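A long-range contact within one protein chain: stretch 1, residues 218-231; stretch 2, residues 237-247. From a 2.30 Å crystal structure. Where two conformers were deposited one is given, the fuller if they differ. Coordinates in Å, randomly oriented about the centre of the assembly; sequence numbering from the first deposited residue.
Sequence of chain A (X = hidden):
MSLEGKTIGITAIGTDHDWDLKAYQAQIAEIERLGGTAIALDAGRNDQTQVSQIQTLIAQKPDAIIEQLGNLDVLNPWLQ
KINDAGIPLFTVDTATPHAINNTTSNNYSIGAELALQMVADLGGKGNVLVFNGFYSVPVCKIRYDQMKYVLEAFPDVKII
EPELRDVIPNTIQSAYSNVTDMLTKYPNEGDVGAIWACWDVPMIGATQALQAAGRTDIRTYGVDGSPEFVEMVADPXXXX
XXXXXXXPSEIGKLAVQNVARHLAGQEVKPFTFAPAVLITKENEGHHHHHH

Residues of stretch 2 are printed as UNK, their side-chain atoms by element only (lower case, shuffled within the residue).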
# COMPACT_ATOMS: atom_id res chain seq x y z
N ILE A 218 22.27 5.96 8.28
CA ILE A 218 21.39 5.16 7.44
C ILE A 218 20.02 5.85 7.39
O ILE A 218 19.58 6.38 8.40
CB ILE A 218 21.26 3.71 7.97
CG1 ILE A 218 22.64 3.05 8.05
CG2 ILE A 218 20.29 2.88 7.11
CD1 ILE A 218 22.68 1.76 8.82
N ARG A 219 19.39 5.85 6.22
CA ARG A 219 18.07 6.45 6.07
C ARG A 219 17.05 5.41 5.64
O ARG A 219 17.38 4.45 4.95
CB ARG A 219 18.11 7.65 5.11
CG ARG A 219 18.94 8.85 5.59
CD ARG A 219 18.25 9.62 6.72
NE ARG A 219 18.99 10.82 7.11
CZ ARG A 219 19.76 10.94 8.19
NH1 ARG A 219 19.91 9.92 9.03
NH2 ARG A 219 20.38 12.08 8.43
N THR A 220 15.80 5.59 6.07
CA THR A 220 14.71 4.67 5.70
C THR A 220 13.73 5.31 4.73
O THR A 220 13.53 6.53 4.75
CB THR A 220 13.91 4.14 6.92
OG1 THR A 220 13.21 5.22 7.55
CG2 THR A 220 14.82 3.43 7.93
N TYR A 221 13.11 4.48 3.88
CA TYR A 221 12.23 4.95 2.82
C TYR A 221 11.02 4.05 2.70
O TYR A 221 11.15 2.83 2.65
CB TYR A 221 12.97 4.99 1.47
CG TYR A 221 14.18 5.89 1.51
CD1 TYR A 221 15.41 5.41 1.94
CD2 TYR A 221 14.08 7.23 1.15
CE1 TYR A 221 16.51 6.23 2.02
CE2 TYR A 221 15.18 8.07 1.22
CZ TYR A 221 16.40 7.55 1.65
OH TYR A 221 17.50 8.35 1.73
N GLY A 222 9.84 4.65 2.63
CA GLY A 222 8.60 3.88 2.50
C GLY A 222 7.50 4.68 1.85
O GLY A 222 7.73 5.80 1.39
N VAL A 223 6.31 4.10 1.83
CA VAL A 223 5.17 4.65 1.09
C VAL A 223 3.94 4.63 1.98
O VAL A 223 3.72 3.64 2.66
CB VAL A 223 4.86 3.77 -0.16
CG1 VAL A 223 3.51 4.15 -0.78
CG2 VAL A 223 5.98 3.85 -1.20
N ASP A 224 3.20 5.74 2.00
CA ASP A 224 1.79 5.85 2.46
C ASP A 224 1.49 7.21 3.03
O ASP A 224 0.50 7.83 2.67
CB ASP A 224 1.34 4.78 3.48
CG ASP A 224 0.83 3.52 2.82
OD1 ASP A 224 0.80 3.48 1.57
OD2 ASP A 224 0.48 2.57 3.54
N GLY A 225 2.35 7.66 3.94
CA GLY A 225 2.14 8.93 4.62
C GLY A 225 1.41 8.77 5.95
O GLY A 225 0.65 9.65 6.35
N SER A 226 1.66 7.65 6.63
CA SER A 226 1.13 7.42 7.98
C SER A 226 1.73 8.46 8.93
O SER A 226 2.95 8.68 8.90
CB SER A 226 1.45 5.99 8.47
OG SER A 226 2.80 5.87 8.90
N PRO A 227 0.87 9.12 9.75
CA PRO A 227 1.24 10.27 10.58
C PRO A 227 2.54 10.12 11.37
O PRO A 227 3.31 11.08 11.47
CB PRO A 227 0.05 10.41 11.53
CG PRO A 227 -1.10 9.93 10.72
CD PRO A 227 -0.56 8.78 9.91
N GLU A 228 2.79 8.92 11.90
CA GLU A 228 4.04 8.61 12.62
C GLU A 228 5.29 8.63 11.74
O GLU A 228 6.34 9.10 12.18
CB GLU A 228 3.93 7.30 13.41
CG GLU A 228 2.69 6.43 13.09
CD GLU A 228 2.62 5.13 13.89
OE1 GLU A 228 1.68 4.34 13.65
OE2 GLU A 228 3.50 4.89 14.76
N PHE A 229 5.20 8.14 10.51
CA PHE A 229 6.36 8.17 9.62
C PHE A 229 6.65 9.55 9.01
O PHE A 229 7.80 9.95 8.88
CB PHE A 229 6.33 7.07 8.56
CG PHE A 229 7.68 6.80 7.93
CD1 PHE A 229 8.67 6.13 8.65
CD2 PHE A 229 7.96 7.24 6.64
CE1 PHE A 229 9.92 5.90 8.08
CE2 PHE A 229 9.21 7.00 6.06
CZ PHE A 229 10.19 6.33 6.78
N VAL A 230 5.59 10.27 8.65
CA VAL A 230 5.68 11.66 8.19
C VAL A 230 6.41 12.54 9.21
O VAL A 230 7.37 13.24 8.87
CB VAL A 230 4.26 12.23 7.90
CG1 VAL A 230 4.30 13.73 7.62
CG2 VAL A 230 3.64 11.51 6.73
N GLU A 231 5.97 12.47 10.47
CA GLU A 231 6.58 13.20 11.57
C GLU A 231 8.06 12.84 11.79
O GLU A 231 8.86 13.71 12.14
CB GLU A 231 5.79 12.94 12.85
CG GLU A 231 5.81 14.10 13.83
CD GLU A 231 5.15 13.77 15.16
OE1 GLU A 231 4.44 12.74 15.25
OE2 GLU A 231 5.34 14.55 16.11
N UNK A 237 16.41 14.95 13.45
CA UNK A 237 17.20 14.07 14.31
C UNK A 237 16.97 12.62 13.94
O UNK A 237 17.80 11.75 14.22
c UNK A 237 18.01 16.43 16.48
o UNK A 237 18.00 17.68 16.58
o UNK A 237 19.06 15.76 16.56
c UNK A 237 16.83 14.27 15.79
c UNK A 237 16.68 15.72 16.26
N UNK A 238 15.83 12.37 13.30
CA UNK A 238 15.40 11.02 12.95
C UNK A 238 15.98 10.56 11.62
O UNK A 238 16.06 11.35 10.68
c UNK A 238 13.87 10.96 12.91
o UNK A 238 13.40 9.82 12.22
N UNK A 239 16.41 9.29 11.54
CA UNK A 239 16.88 8.70 10.28
C UNK A 239 15.79 8.31 9.26
O UNK A 239 16.07 7.55 8.34
c UNK A 239 17.03 7.07 12.02
c UNK A 239 16.54 8.34 12.67
c UNK A 239 17.65 7.46 10.75
N UNK A 240 14.57 8.81 9.40
CA UNK A 240 13.56 8.58 8.36
C UNK A 240 13.84 9.52 7.19
O UNK A 240 13.87 10.73 7.37
c UNK A 240 12.17 8.78 8.91
N UNK A 241 14.03 8.94 6.00
CA UNK A 241 14.57 9.66 4.84
C UNK A 241 13.59 10.27 3.84
O UNK A 241 13.81 11.39 3.38
N UNK A 242 12.54 9.52 3.49
CA UNK A 242 11.48 10.01 2.59
C UNK A 242 10.25 9.12 2.61
O UNK A 242 10.34 7.93 2.90
c UNK A 242 12.00 10.17 1.14
N UNK A 243 9.11 9.72 2.28
CA UNK A 243 7.85 8.99 2.23
C UNK A 243 7.01 9.47 1.05
O UNK A 243 6.92 10.66 0.77
c UNK A 243 7.08 9.07 3.59
c UNK A 243 6.70 10.51 3.96
c UNK A 243 5.87 8.17 3.58
N UNK A 244 6.42 8.52 0.33
CA UNK A 244 5.43 8.83 -0.69
C UNK A 244 4.06 8.94 -0.04
O UNK A 244 3.42 7.93 0.26
c UNK A 244 5.43 7.77 -1.78
N UNK A 245 3.62 10.17 0.21
CA UNK A 245 2.36 10.40 0.92
C UNK A 245 1.14 10.34 0.02
O UNK A 245 0.95 11.20 -0.84
c UNK A 245 2.41 11.72 1.64
N UNK A 246 0.29 9.33 0.25
CA UNK A 246 -0.91 9.09 -0.55
C UNK A 246 -2.16 9.71 0.07
O UNK A 246 -2.12 10.21 1.19
c UNK A 246 -0.51 5.35 -1.52
c UNK A 246 -0.08 6.79 -1.38
n UNK A 246 -0.25 4.55 -0.49
c UNK A 246 -1.16 7.59 -0.66
o UNK A 246 -1.10 4.97 -2.53
N UNK A 247 -3.27 9.66 -0.66
CA UNK A 247 -4.56 10.13 -0.14
C UNK A 247 -5.62 9.02 -0.09
O UNK A 247 -6.50 8.99 -0.96
o UNK A 247 -5.45 13.45 -2.77
c UNK A 247 -4.36 13.40 -2.20
c UNK A 247 -4.15 12.52 -0.98
c UNK A 247 -5.06 11.31 -0.97
n UNK A 247 -3.31 14.12 -2.60

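Position 237 carries three side-chain carbons, the third bearing two oxygens, a carboxylate that points away from stretch 1 and touches nothing there: Glu237. It is poorly ordered, as suits a charged chain in solvent.

Position 238 has one carbon followed by one oxygen, and the side chain makes no close contact with stretch 1; this is Ser238. Its OG accepts a hydrogen bond from the backbone N of position 240, 3.2 Å away, so a short hydroxyl side chain here braces the approach to the strand.

At position 239 three carbons close a ring onto the backbone N, and the CB of position 239 lies 3.2 Å from Ile218 O, so this is Pro239. Having no amide hydrogen, it can serve the ladder only as an acceptor, and Pro239 O does so, receiving Thr220 N at 3.0 Å.

Position 240 shows a single carbon, on the same face of the sheet as the side chain of Thr220; the CB of position 240 lies 3.7 Å from Phe229 CE1. It is Ala240, its methyl small enough to fit against Phe229.

Position 241 has no side-chain atoms. A CB here would point toward stretch 1 and fall about 2.8 Å from Tyr221 CZ and 3.0 Å from Thr220 O, so the bare backbone of Gly241 is needed. Gly241 N donates to Thr220 O at 2.8 Å.

At position 242 the single carbon, CB, lies at the edge of the Tyr221 ring, 3.6 Å from Tyr221 CD2; this is Ala242. Ala242 N makes a weak hydrogen bond to Thr220 O at 3.4 Å. That oxygen also accepts from Gly241, and the register shifts by one between Thr220 and Tyr221, a beta bulge.

Position 243 has one carbon carrying two more, and the CB of position 243 packs 3.7 Å from Phe229 CD2, at the ring edge. This branched side chain is Val243, whose CG1 lies 4.2 Å from Val230 CG2. A beta-branched apolar residue suits both the extended backbone and this helix-covered face.

Position 244 bears one carbon, and the CB of position 244 meets Val223 CG2 at 4.0 Å: Ala244. Both its N and its O bond to stretch 1, Ala244 N to Gly222 O at 3.2 Å and Ala244 O from Asp224 N at 2.8 Å.

Position 245 also has one carbon, and the CA of position 245 is 4.0 Å from Gly225 CA; this is Ala245. A CB on Gly225 would clash with the Ala245 methyl.

Position 246 has three carbons, the third carrying one oxygen and one nitrogen, and points toward stretch 1, its nitrogen reaching Asp224: Gln246. Gln246 NE2 comes 2.5 Å from Asp224 OD1, and Gln246 N donates to Asp224 O at 2.9 Å.

The same atom set at position 247 points away from stretch 1 and gives Gln247, which occupies the N-cap position before a helix.

The contact is thus a parallel strand pairing, held by backbone hydrogen bonds from Pro239 to Gln246. Small side chains leave room on the faces for the Tyr221 and Phe229 rings, and at Gly241 a CB would collide with stretch 1, while Phe229 and Val230 bring the helix of stretch 1 against Val243.

Stretch 2 237-247: ESPAGAVAAQQ
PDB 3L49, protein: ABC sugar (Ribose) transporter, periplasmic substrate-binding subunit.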